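Local coordinates for protein endo-b-1,4-glucanase (Nasutitermes takasagoensis, PDB 1KS8) that probably hydrolyses internal beta-1,4-glucosidic linkages in cellulose and related glucans, as a family 9 endoglucanase with an (alpha/alpha)6 fold, at residues D54-F58 with H359-S363; K60-P64 with N204-S208; H124-R129 with A368-W374. All coordinates share one frame; numbering follows the deposited sequence.

Contact 1 (D54-F58 with H359-S363); sequences DAGDF and HHRSS. With SO4 (sulfate ion), chain B.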
ATOM      1  N   ASP A  54      -2.500   9.662  -2.811  1.00  6.69           N
ATOM      2  CA  ASP A  54      -1.650   8.579  -3.287  1.00  6.65           C
ATOM      3  C   ASP A  54      -0.156   8.658  -3.032  1.00  6.26           C
ATOM      4  O   ASP A  54       0.435   7.739  -2.464  1.00  7.55           O
ATOM      5  CB  ASP A  54      -1.866   8.367  -4.783  1.00  7.67           C
ATOM      6  CG  ASP A  54      -1.077   7.190  -5.316  1.00  8.22           C
ATOM      7  OD1 ASP A  54      -1.355   6.048  -4.890  1.00  8.86           O
ATOM      8  OD2 ASP A  54      -0.170   7.406  -6.149  1.00  8.54           O
ATOM      9  N   ALA A  55       0.455   9.757  -3.455  1.00  6.88           N
ATOM     10  CA  ALA A  55       1.895   9.893  -3.328  1.00  7.28           C
ATOM     11  C   ALA A  55       2.290  11.315  -2.958  1.00  6.47           C
ATOM     12  O   ALA A  55       1.939  11.792  -1.885  1.00  7.68           O
ATOM     13  CB  ALA A  55       2.541   9.483  -4.647  1.00  8.07           C
ATOM     14  N   GLY A  56       3.038  11.978  -3.835  1.00  6.46           N
ATOM     15  CA  GLY A  56       3.433  13.353  -3.572  1.00  6.26           C
ATOM     16  C   GLY A  56       2.389  14.312  -4.116  1.00  7.11           C
ATOM     17  O   GLY A  56       2.534  15.536  -4.008  1.00  7.31           O
ATOM     18  N   ASP A  57       1.337  13.734  -4.696  1.00  7.59           N
ATOM     19  CA  ASP A  57       0.218  14.461  -5.289  1.00  7.31           C
ATOM     20  C   ASP A  57      -1.006  14.390  -4.381  1.00  6.47           C
ATOM     21  O   ASP A  57      -0.918  13.923  -3.245  1.00  7.02           O
ATOM     22  CB  ASP A  57      -0.112  13.862  -6.662  1.00  7.55           C
ATOM     23  CG  ASP A  57      -0.443  12.375  -6.596  1.00  7.57           C
ATOM     24  OD1 ASP A  57      -0.190  11.736  -5.548  1.00  7.65           O
ATOM     25  OD2 ASP A  57      -0.947  11.831  -7.605  1.00  7.89           O
ATOM     26  N   PHE A  58      -2.153  14.836  -4.882  1.00  6.74           N
ATOM     27  CA  PHE A  58      -3.367  14.823  -4.075  1.00  6.38           C
ATOM     28  C   PHE A  58      -4.522  14.061  -4.701  1.00  6.93           C
ATOM     29  O   PHE A  58      -5.682  14.241  -4.325  1.00  7.20           O
ATOM     30  CB  PHE A  58      -3.762  16.263  -3.717  1.00  7.17           C
ATOM     31  CG  PHE A  58      -2.687  16.999  -2.963  1.00  7.29           C
ATOM     32  CD1 PHE A  58      -2.170  18.195  -3.446  1.00  8.68           C
ATOM     33  CD2 PHE A  58      -2.147  16.455  -1.797  1.00  7.29           C
ATOM     34  CE1 PHE A  58      -1.125  18.842  -2.781  1.00  8.68           C
ATOM     35  CE2 PHE A  58      -1.103  17.091  -1.124  1.00  6.61           C
ATOM     36  CZ  PHE A  58      -0.591  18.286  -1.619  1.00  6.92           C
ATOM     37  N   HIS A 359       9.942  13.880  -3.489  1.00  7.77           N
ATOM     38  CA  HIS A 359       9.052  14.454  -4.500  1.00  7.52           C
ATOM     39  C   HIS A 359       7.672  14.435  -3.850  1.00  8.47           C
ATOM     40  O   HIS A 359       6.837  13.576  -4.141  1.00  9.00           O
ATOM     41  CB  HIS A 359       9.076  13.563  -5.740  1.00  8.49           C
ATOM     42  CG  HIS A 359       8.355  14.138  -6.915  1.00  9.28           C
ATOM     43  ND1 HIS A 359       8.895  15.126  -7.709  1.00  9.73           N
ATOM     44  CD2 HIS A 359       7.133  13.863  -7.430  1.00 12.11           C
ATOM     45  CE1 HIS A 359       8.036  15.436  -8.664  1.00 11.04           C
ATOM     46  NE2 HIS A 359       6.960  14.685  -8.516  1.00 12.56           N
ATOM     47  N   HIS A 360       7.428  15.420  -2.996  1.00  7.70           N
ATOM     48  CA  HIS A 360       6.208  15.446  -2.206  1.00  6.34           C
ATOM     49  C   HIS A 360       5.790  16.882  -1.911  1.00  6.66           C
ATOM     50  O   HIS A 360       6.521  17.641  -1.273  1.00  7.19           O
ATOM     51  CB  HIS A 360       6.533  14.669  -0.930  1.00  7.11           C
ATOM     52  CG  HIS A 360       5.362  14.388  -0.050  1.00  6.67           C
ATOM     53  ND1 HIS A 360       4.996  15.221   0.986  1.00  7.70           N
ATOM     54  CD2 HIS A 360       4.519  13.331  -0.001  1.00  7.14           C
ATOM     55  CE1 HIS A 360       3.982  14.683   1.639  1.00  7.54           C
ATOM     56  NE2 HIS A 360       3.672  13.536   1.061  1.00  7.05           N
ATOM     57  N   ARG A 361       4.597  17.240  -2.370  1.00  6.59           N
ATOM     58  CA  ARG A 361       4.085  18.591  -2.207  1.00  6.59           C
ATOM     59  C   ARG A 361       3.856  19.107  -0.794  1.00  6.51           C
ATOM     60  O   ARG A 361       4.445  20.113  -0.401  1.00  7.55           O
ATOM     61  CB  ARG A 361       2.795  18.742  -3.011  1.00  7.38           C
ATOM     62  CG  ARG A 361       3.014  18.672  -4.511  1.00  6.99           C
ATOM     63  CD  ARG A 361       1.697  18.551  -5.255  1.00  8.30           C
ATOM     64  NE  ARG A 361       1.877  18.543  -6.707  1.00  8.56           N
ATOM     65  CZ  ARG A 361       2.372  17.525  -7.406  1.00  9.37           C
ATOM     66  NH1 ARG A 361       2.749  16.409  -6.796  1.00  8.25           N
ATOM     67  NH2 ARG A 361       2.475  17.622  -8.727  1.00  9.49           N
ATOM     68  N   SER A 362       3.014  18.431  -0.020  1.00  7.43           N
ATOM     69  CA  SER A 362       2.712  18.941   1.311  1.00  7.35           C
ATOM     70  C   SER A 362       3.915  19.131   2.224  1.00  7.19           C
ATOM     71  O   SER A 362       3.984  20.124   2.947  1.00  8.64           O
ATOM     72  CB  SER A 362       1.642  18.080   2.000  1.00  8.68           C
ATOM     73  OG  SER A 362       2.110  16.786   2.313  1.00  7.47           O
ATOM     74  N   SER A 363       4.871  18.211   2.191  1.00  7.11           N
ATOM     75  CA  SER A 363       6.042  18.360   3.050  1.00  6.92           C
ATOM     76  C   SER A 363       7.001  19.449   2.568  1.00  7.41           C
ATOM     77  O   SER A 363       7.788  19.975   3.346  1.00  8.00           O
ATOM     78  CB  SER A 363       6.795  17.027   3.182  1.00  8.02           C
ATOM     79  OG  SER A 363       7.314  16.587   1.941  1.00  8.21           O
TER
HETATM   80  S   SO4 B 450       3.532  13.926  -9.520  1.00 16.40           S
HETATM   81  O1  SO4 B 450       5.057  13.816 -10.037  1.00 19.57           O
HETATM   82  O2  SO4 B 450       3.045  15.176 -10.063  1.00 18.50           O
HETATM   83  O3  SO4 B 450       2.848  12.884  -9.929  1.00 19.13           O
HETATM   84  O4  SO4 B 450       3.670  14.051  -8.092  1.00 17.02           O
HETATM   85  O   HOH W   1       2.137  15.890  -1.046  1.00  8.45           O

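Contact 2 (K60-P64 with N204-S208); sequences KFGFP and NFYAS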
ATOM      1  N   LYS A  60      -6.680  10.717  -5.273  1.00  6.38           N
ATOM      2  CA  LYS A  60      -7.004   9.542  -4.488  1.00  6.21           C
ATOM      3  C   LYS A  60      -7.214   8.427  -5.521  1.00  6.61           C
ATOM      4  O   LYS A  60      -8.270   8.325  -6.150  1.00  6.50           O
ATOM      5  CB  LYS A  60      -8.250   9.812  -3.631  1.00  5.54           C
ATOM      6  CG  LYS A  60      -7.901  10.657  -2.402  1.00  7.66           C
ATOM      7  CD  LYS A  60      -8.990  11.632  -1.968  1.00  8.79           C
ATOM      8  CE  LYS A  60     -10.256  10.944  -1.503  1.00  8.33           C
ATOM      9  NZ  LYS A  60     -11.131  11.912  -0.765  1.00  8.49           N
ATOM     10  N   PHE A  61      -6.162   7.636  -5.735  1.00  6.62           N
ATOM     11  CA  PHE A  61      -6.180   6.521  -6.689  1.00  5.54           C
ATOM     12  C   PHE A  61      -6.608   5.270  -5.926  1.00  7.04           C
ATOM     13  O   PHE A  61      -5.841   4.716  -5.134  1.00  7.46           O
ATOM     14  CB  PHE A  61      -4.784   6.320  -7.299  1.00  6.48           C
ATOM     15  CG  PHE A  61      -4.442   7.304  -8.396  1.00  6.99           C
ATOM     16  CD1 PHE A  61      -5.141   7.290  -9.602  1.00  6.04           C
ATOM     17  CD2 PHE A  61      -3.393   8.215  -8.242  1.00  6.32           C
ATOM     18  CE1 PHE A  61      -4.805   8.161 -10.637  1.00  7.46           C
ATOM     19  CE2 PHE A  61      -3.048   9.095  -9.281  1.00  7.65           C
ATOM     20  CZ  PHE A  61      -3.759   9.063 -10.478  1.00  7.59           C
ATOM     21  N   GLY A  62      -7.831   4.824  -6.187  1.00  6.90           N
ATOM     22  CA  GLY A  62      -8.382   3.682  -5.479  1.00  6.47           C
ATOM     23  C   GLY A  62      -7.692   2.332  -5.536  1.00  5.42           C
ATOM     24  O   GLY A  62      -7.740   1.580  -4.565  1.00  6.98           O
ATOM     25  N   PHE A  63      -7.056   2.008  -6.653  1.00  7.12           N
ATOM     26  CA  PHE A  63      -6.409   0.712  -6.776  1.00  7.15           C
ATOM     27  C   PHE A  63      -5.217   0.617  -5.816  1.00  7.27           C
ATOM     28  O   PHE A  63      -5.184  -0.258  -4.950  1.00  7.44           O
ATOM     29  CB  PHE A  63      -6.001   0.481  -8.239  1.00  8.27           C
ATOM     30  CG  PHE A  63      -5.662  -0.950  -8.570  1.00 10.09           C
ATOM     31  CD1 PHE A  63      -6.221  -2.007  -7.855  1.00 10.30           C
ATOM     32  CD2 PHE A  63      -4.808  -1.239  -9.629  1.00 11.05           C
ATOM     33  CE1 PHE A  63      -5.932  -3.332  -8.192  1.00 13.04           C
ATOM     34  CE2 PHE A  63      -4.515  -2.558  -9.974  1.00 10.92           C
ATOM     35  CZ  PHE A  63      -5.079  -3.605  -9.254  1.00 11.31           C
ATOM     36  N   PRO A  64      -4.226   1.516  -5.943  1.00  7.09           N
ATOM     37  CA  PRO A  64      -3.117   1.390  -4.996  1.00  7.30           C
ATOM     38  C   PRO A  64      -3.541   1.673  -3.553  1.00  7.13           C
ATOM     39  O   PRO A  64      -2.917   1.176  -2.624  1.00  7.39           O
ATOM     40  CB  PRO A  64      -2.086   2.394  -5.523  1.00  7.01           C
ATOM     41  CG  PRO A  64      -2.922   3.409  -6.245  1.00  7.83           C
ATOM     42  CD  PRO A  64      -3.932   2.542  -6.959  1.00  7.32           C
ATOM     43  N   ASN A 204      -3.001   5.838 -17.341  1.00  9.55           N
ATOM     44  CA  ASN A 204      -1.632   6.323 -17.452  1.00 10.40           C
ATOM     45  C   ASN A 204      -0.940   6.566 -16.120  1.00 10.95           C
ATOM     46  O   ASN A 204       0.139   7.161 -16.076  1.00 11.94           O
ATOM     47  CB  ASN A 204      -1.612   7.594 -18.296  1.00 11.55           C
ATOM     48  CG  ASN A 204      -2.129   7.354 -19.695  1.00 11.22           C
ATOM     49  OD1 ASN A 204      -1.544   6.581 -20.455  1.00 13.36           O
ATOM     50  ND2 ASN A 204      -3.237   7.999 -20.039  1.00 10.77           N
ATOM     51  N   PHE A 205      -1.550   6.092 -15.039  1.00  9.55           N
ATOM     52  CA  PHE A 205      -0.984   6.265 -13.706  1.00  9.88           C
ATOM     53  C   PHE A 205      -0.921   4.938 -12.952  1.00 10.35           C
ATOM     54  O   PHE A 205       0.110   4.594 -12.371  1.00 11.40           O
ATOM     55  CB  PHE A 205      -1.814   7.291 -12.927  1.00  9.72           C
ATOM     56  CG  PHE A 205      -1.843   8.648 -13.574  1.00  9.21           C
ATOM     57  CD1 PHE A 205      -0.713   9.465 -13.563  1.00 10.11           C
ATOM     58  CD2 PHE A 205      -2.985   9.090 -14.235  1.00  9.28           C
ATOM     59  CE1 PHE A 205      -0.722  10.702 -14.205  1.00  9.95           C
ATOM     60  CE2 PHE A 205      -3.004  10.326 -14.881  1.00  9.21           C
ATOM     61  CZ  PHE A 205      -1.870  11.133 -14.866  1.00  9.62           C
ATOM     62  N   TYR A 206      -2.028   4.201 -12.966  1.00  9.82           N
ATOM     63  CA  TYR A 206      -2.118   2.901 -12.307  1.00 10.21           C
ATOM     64  C   TYR A 206      -2.931   1.962 -13.189  1.00 10.03           C
ATOM     65  O   TYR A 206      -4.005   1.497 -12.818  1.00  9.99           O
ATOM     66  CB  TYR A 206      -2.769   3.052 -10.927  1.00  9.04           C
ATOM     67  CG  TYR A 206      -1.826   3.652  -9.909  1.00  7.94           C
ATOM     68  CD1 TYR A 206      -0.828   2.879  -9.319  1.00  7.75           C
ATOM     69  CD2 TYR A 206      -1.899   5.002  -9.573  1.00  6.77           C
ATOM     70  CE1 TYR A 206       0.078   3.434  -8.417  1.00  8.17           C
ATOM     71  CE2 TYR A 206      -0.998   5.569  -8.677  1.00  6.65           C
ATOM     72  CZ  TYR A 206      -0.012   4.779  -8.101  1.00  7.62           C
ATOM     73  OH  TYR A 206       0.871   5.336  -7.203  1.00  8.99           O
ATOM     74  N   ALA A 207      -2.396   1.688 -14.372  1.00 10.91           N
ATOM     75  CA  ALA A 207      -3.065   0.833 -15.340  1.00 11.37           C
ATOM     76  C   ALA A 207      -3.283  -0.601 -14.884  1.00 11.74           C
ATOM     77  O   ALA A 207      -2.453  -1.186 -14.189  1.00 12.09           O
ATOM     78  CB  ALA A 207      -2.285   0.838 -16.653  1.00 12.72           C
ATOM     79  N   SER A 208      -4.419  -1.157 -15.292  1.00 12.83           N
ATOM     80  CA  SER A 208      -4.763  -2.538 -14.981  1.00 14.58           C
ATOM     81  C   SER A 208      -3.796  -3.450 -15.727  1.00 15.08           C
ATOM     82  O   SER A 208      -3.387  -3.146 -16.846  1.00 16.98           O
ATOM     83  CB  SER A 208      -6.182  -2.865 -15.458  1.00 14.33           C
ATOM     84  OG  SER A 208      -7.171  -2.124 -14.768  1.00 15.65           O
TER

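Contact 3 (H124-R129 with A368-W374); sequences HAFWGR and APATCDW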
ATOM      1  N   HIS A 124      -1.818  17.291 -10.777  1.00  8.12           N
ATOM      2  CA  HIS A 124      -0.374  17.405 -10.920  1.00  8.01           C
ATOM      3  C   HIS A 124       0.142  18.746 -11.433  1.00  8.57           C
ATOM      4  O   HIS A 124       1.321  19.060 -11.267  1.00 10.05           O
ATOM      5  CB  HIS A 124       0.133  16.250 -11.785  1.00  8.27           C
ATOM      6  CG  HIS A 124      -0.134  14.904 -11.186  1.00  7.93           C
ATOM      7  ND1 HIS A 124       0.130  13.723 -11.846  1.00  8.85           N
ATOM      8  CD2 HIS A 124      -0.645  14.554  -9.980  1.00  7.42           C
ATOM      9  CE1 HIS A 124      -0.205  12.703 -11.073  1.00  8.92           C
ATOM     10  NE2 HIS A 124      -0.678  13.181  -9.937  1.00  8.11           N
ATOM     11  N   ALA A 125      -0.735  19.540 -12.037  1.00  9.53           N
ATOM     12  CA  ALA A 125      -0.345  20.851 -12.549  1.00  9.41           C
ATOM     13  C   ALA A 125      -0.186  21.848 -11.403  1.00  9.41           C
ATOM     14  O   ALA A 125       0.330  22.950 -11.587  1.00 11.37           O
ATOM     15  CB  ALA A 125      -1.389  21.356 -13.535  1.00 10.36           C
ATOM     16  N   PHE A 126      -0.636  21.444 -10.221  1.00  7.43           N
ATOM     17  CA  PHE A 126      -0.572  22.265  -9.020  1.00  8.30           C
ATOM     18  C   PHE A 126       0.518  21.769  -8.081  1.00  8.35           C
ATOM     19  O   PHE A 126       0.688  20.564  -7.912  1.00 10.09           O
ATOM     20  CB  PHE A 126      -1.925  22.194  -8.297  1.00  9.76           C
ATOM     21  CG  PHE A 126      -1.919  22.770  -6.903  1.00 11.26           C
ATOM     22  CD1 PHE A 126      -1.965  24.145  -6.702  1.00 13.53           C
ATOM     23  CD2 PHE A 126      -1.897  21.933  -5.792  1.00 12.24           C
ATOM     24  CE1 PHE A 126      -1.992  24.678  -5.413  1.00 15.14           C
ATOM     25  CE2 PHE A 126      -1.924  22.455  -4.499  1.00 12.71           C
ATOM     26  CZ  PHE A 126      -1.973  23.828  -4.310  1.00 13.80           C
ATOM     27  N   TRP A 127       1.271  22.698  -7.498  1.00  8.01           N
ATOM     28  CA  TRP A 127       2.284  22.348  -6.506  1.00  7.63           C
ATOM     29  C   TRP A 127       2.051  23.287  -5.332  1.00  8.33           C
ATOM     30  O   TRP A 127       2.219  24.499  -5.452  1.00  9.34           O
ATOM     31  CB  TRP A 127       3.718  22.516  -7.025  1.00  7.71           C
ATOM     32  CG  TRP A 127       4.718  21.937  -6.055  1.00  7.26           C
ATOM     33  CD1 TRP A 127       5.157  22.502  -4.890  1.00  7.34           C
ATOM     34  CD2 TRP A 127       5.291  20.624  -6.100  1.00  7.81           C
ATOM     35  NE1 TRP A 127       5.960  21.620  -4.202  1.00  7.82           N
ATOM     36  CE2 TRP A 127       6.057  20.458  -4.922  1.00  8.00           C
ATOM     37  CE3 TRP A 127       5.223  19.568  -7.019  1.00  7.30           C
ATOM     38  CZ2 TRP A 127       6.749  19.274  -4.639  1.00  8.62           C
ATOM     39  CZ3 TRP A 127       5.910  18.391  -6.738  1.00  9.05           C
ATOM     40  CH2 TRP A 127       6.664  18.255  -5.555  1.00  8.36           C
ATOM     41  N   GLY A 128       1.647  22.722  -4.200  1.00  7.89           N
ATOM     42  CA  GLY A 128       1.381  23.531  -3.026  1.00  8.61           C
ATOM     43  C   GLY A 128       0.715  22.704  -1.948  1.00  7.33           C
ATOM     44  O   GLY A 128       0.730  21.476  -2.008  1.00  8.48           O
ATOM     45  N   ARG A 129       0.133  23.373  -0.958  1.00  7.54           N
ATOM     46  CA  ARG A 129      -0.536  22.681   0.141  1.00  7.84           C
ATOM     47  C   ARG A 129      -1.898  22.170  -0.324  1.00  7.56           C
ATOM     48  O   ARG A 129      -2.598  22.846  -1.073  1.00  8.96           O
ATOM     49  CB  ARG A 129      -0.703  23.631   1.329  1.00  9.66           C
ATOM     50  CG  ARG A 129       0.617  24.078   1.953  1.00 10.73           C
ATOM     51  CD  ARG A 129       0.399  25.127   3.037  1.00 12.74           C
ATOM     52  NE  ARG A 129      -0.051  26.385   2.453  1.00 13.13           N
ATOM     53  CZ  ARG A 129       0.706  27.469   2.307  1.00 11.34           C
ATOM     54  NH1 ARG A 129       1.970  27.478   2.714  1.00 10.81           N
ATOM     55  NH2 ARG A 129       0.199  28.542   1.722  1.00 12.52           N
ATOM     56  N   ALA A 368       1.427  28.226   6.187  1.00 12.61           N
ATOM     57  CA  ALA A 368       0.669  29.369   5.703  1.00 11.65           C
ATOM     58  C   ALA A 368       0.960  30.473   6.720  1.00 12.16           C
ATOM     59  O   ALA A 368       1.311  30.185   7.866  1.00 13.81           O
ATOM     60  CB  ALA A 368      -0.819  29.037   5.683  1.00 13.69           C
ATOM     61  N   PRO A 369       0.782  31.747   6.339  1.00 11.49           N
ATOM     62  CA  PRO A 369       0.329  32.281   5.052  1.00 10.78           C
ATOM     63  C   PRO A 369       1.379  32.414   3.950  1.00  9.48           C
ATOM     64  O   PRO A 369       1.089  32.966   2.890  1.00  9.79           O
ATOM     65  CB  PRO A 369      -0.247  33.633   5.444  1.00 11.01           C
ATOM     66  CG  PRO A 369       0.725  34.082   6.481  1.00 13.64           C
ATOM     67  CD  PRO A 369       0.925  32.834   7.326  1.00 12.97           C
ATOM     68  N   ALA A 370       2.596  31.936   4.187  1.00 10.26           N
ATOM     69  CA  ALA A 370       3.620  32.026   3.155  1.00 10.77           C
ATOM     70  C   ALA A 370       3.139  31.237   1.945  1.00  9.90           C
ATOM     71  O   ALA A 370       2.515  30.186   2.084  1.00 11.04           O
ATOM     72  CB  ALA A 370       4.940  31.460   3.658  1.00 10.76           C
ATOM     73  N   THR A 371       3.422  31.745   0.754  1.00  9.77           N
ATOM     74  CA  THR A 371       2.994  31.061  -0.454  1.00 10.20           C
ATOM     75  C   THR A 371       3.755  29.766  -0.698  1.00 10.06           C
ATOM     76  O   THR A 371       4.948  29.669  -0.408  1.00 10.76           O
ATOM     77  CB  THR A 371       3.200  31.936  -1.706  1.00 12.44           C
ATOM     78  OG1 THR A 371       4.594  32.223  -1.862  1.00 21.22           O
ATOM     79  CG2 THR A 371       2.443  33.225  -1.587  1.00  7.70           C
ATOM     80  N   CYS A 372       3.040  28.766  -1.203  1.00  8.88           N
ATOM     81  CA  CYS A 372       3.663  27.510  -1.592  1.00  8.03           C
ATOM     82  C   CYS A 372       3.207  27.319  -3.025  1.00  8.80           C
ATOM     83  O   CYS A 372       2.008  27.226  -3.298  1.00  9.38           O
ATOM     84  CB  CYS A 372       3.198  26.315  -0.765  1.00  8.22           C
ATOM     85  SG  CYS A 372       4.316  24.911  -1.085  1.00  8.50           S
ATOM     86  N   ASP A 373       4.162  27.295  -3.945  1.00  8.54           N
ATOM     87  CA  ASP A 373       3.844  27.131  -5.355  1.00  7.81           C
ATOM     88  C   ASP A 373       4.992  26.421  -6.053  1.00  8.33           C
ATOM     89  O   ASP A 373       5.814  25.786  -5.395  1.00  8.33           O
ATOM     90  CB  ASP A 373       3.557  28.497  -5.999  1.00  9.81           C
ATOM     91  CG  ASP A 373       4.724  29.468  -5.895  1.00 11.85           C
ATOM     92  OD1 ASP A 373       4.528  30.651  -6.248  1.00 14.19           O
ATOM     93  OD2 ASP A 373       5.828  29.066  -5.474  1.00 10.96           O
ATOM     94  N   TRP A 374       5.059  26.514  -7.377  1.00  7.82           N
ATOM     95  CA  TRP A 374       6.136  25.838  -8.085  1.00  8.16           C
ATOM     96  C   TRP A 374       7.518  26.386  -7.761  1.00  7.83           C
ATOM     97  O   TRP A 374       8.522  25.721  -8.013  1.00  8.21           O
ATOM     98  CB  TRP A 374       5.879  25.852  -9.593  1.00  8.71           C
ATOM     99  CG  TRP A 374       4.829  24.854  -9.985  1.00  8.16           C
ATOM    100  CD1 TRP A 374       3.504  25.094 -10.210  1.00  8.05           C
ATOM    101  CD2 TRP A 374       5.010  23.440 -10.127  1.00  7.84           C
ATOM    102  NE1 TRP A 374       2.848  23.916 -10.479  1.00  8.51           N
ATOM    103  CE2 TRP A 374       3.749  22.885 -10.435  1.00  7.24           C
ATOM    104  CE3 TRP A 374       6.116  22.586 -10.017  1.00  8.45           C
ATOM    105  CZ2 TRP A 374       3.562  21.512 -10.636  1.00  8.55           C
ATOM    106  CZ3 TRP A 374       5.930  21.219 -10.217  1.00  9.52           C
ATOM    107  CH2 TRP A 374       4.661  20.698 -10.524  1.00  8.99           C
TER
HETATM  108  O   HOH W   2      -0.147  26.125  -1.663  1.00 12.09           O

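Contact 1 (D54-F58 with H359-S363)
Gly56 O and a sulfate ion lie at the edge of the Arg361 guanidinium, near its plane. The imidazole of His359 meets the same sulfate at its edge, NE2 to O1 at 2.6 Å, and NH1 and NH2 of Arg361 bind O4 and O2. The ion probably came from the crystallisation liquor. Over one face of the His360 ring sits a water that accepts from Ser362 N. The backbone N of Arg361 donates to Gly56 O at 3.1 Å, in the carbonyl plane and on a lone pair. NH1 of Arg361 reaches Gly56 O at 2.9 Å, but from above that plane, 61° out of it. One arginine thus holds a single buried carbonyl twice. Its side chain leaves with CG beside the backbone N (chi1 -67°) and runs extended to NE, passing alongside that oxygen, while its CB packs against CZ of Phe58 at 3.7 Å. NE turns to Phe126 O outside the two segments. Consistent with a place beside the active site of the family 9 (alpha/alpha)6 barrel, Ala55 packs on Glu412, a predicted active-site residue. His360 N-caps the short helix that follows, its ND1 accepting from Ser363 N at 3.2 Å, whereas NE2 bonds to Gln19. Gly56 CA approaches His359 O at 3.5 Å, a space in which a beta carbon would clash.

Contact 2 (K60-P64 with N204-S208)
An aromatic cluster of Phe61, Phe205 and Tyr206 joins the start of helix 62-78 to the loop that precedes helix 212-226. Phe61 is the ring that touches both of the others; Tyr206 also takes Pro64 on its face. Pro64 sets CG over the middle of that face, 3.5 Å from the ring centroid and only 3° off the normal, a CH-pi contact, with CB and CD of the same proline spread over neighbouring ring atoms. Phe61 instead meets the edge, its CD2 lying 3.6 Å from CE2 of Tyr206. CD2 of Tyr206 in turn stands over one face of the Phe61 ring, toward its rim, and the two planes are inclined at 59°. In the (alpha/alpha)6 barrel of family 9 this junction lies where the short three-stranded sheet gives way to a barrel helix: Phe61 ends strand 60-61 and is also the N-cap residue of helix 62-78. With CG beside the backbone N (chi1 -79°), its ring reaches across to Phe205, where CZ touches CB of Phe205 at 3.6 Å and the rings lie obliquely. The hydroxyl of Tyr206 bonds to Asp54, while Trp253 meets its ring edge-to-face. Farther along, the edge of the Phe63 ring faces Tyr206 O, with CD2 4.3 Å from that oxygen; Phe63 also lies close to Glu214 and Asp254, calcium ligands in another structure of this protein.

Contact 3 (H124-R129 with A368-W374)
CB of Trp127 sits over the indole face of Trp374, 3.5 Å from the centroid of the six-membered ring, a CH-pi contact, and the two side chains cross at about a right angle. Hydrogen bonding at the indole edge comes from NE1 of Trp374, which donates to Ala125 O at 2.9 Å from above the carbonyl plane. A second group of hydrogen bonds belongs to Arg129, whose chain bends at chi3 (-69°) to bring its guanidinium end-on to one carbonyl: NH1 and NH2 donate at 2.8 and 2.9 Å to Ala370 O, which is nearly in the guanidinium plane. Cys372 CB rests over one face of that group and Ala368 over the opposite one. Arg129 NE forms a salt bridge with Asp132. A leucine in place of Arg129 would probably leave Ala370 O without both donors and Asp132 without its salt-bridge mate. A water spans Arg129 N and Cys372 O, each 2.9 Å away. The disulfide from Cys372 to Cys365 closes 365-372 on itself. This loop, between helices 361-364 and 374-377, packs on the one running from helix 120-124 toward strand 139-142.

As a worked example of how distant loops are drawn together in an alpha/alpha barrel, the chain can be followed from its N terminus. The 54-58 loop pairs late with 359-363, so contact 1 closes a loop of 300 residues. Contact 2, joining 60-64 to 204-208, closes a shorter one lying wholly within it. Contact 3 opens at 124-129 and returns at 368-374, crossing both. Each contact touches the other two: Asp54 packs on Pro64, Phe58 on Gly128, and Phe205 on His124. Together they join the loop before strand 60-61, the start of helix 62-78, the loop before helix 212-226 and the loops around helices 361-364 and 374-377.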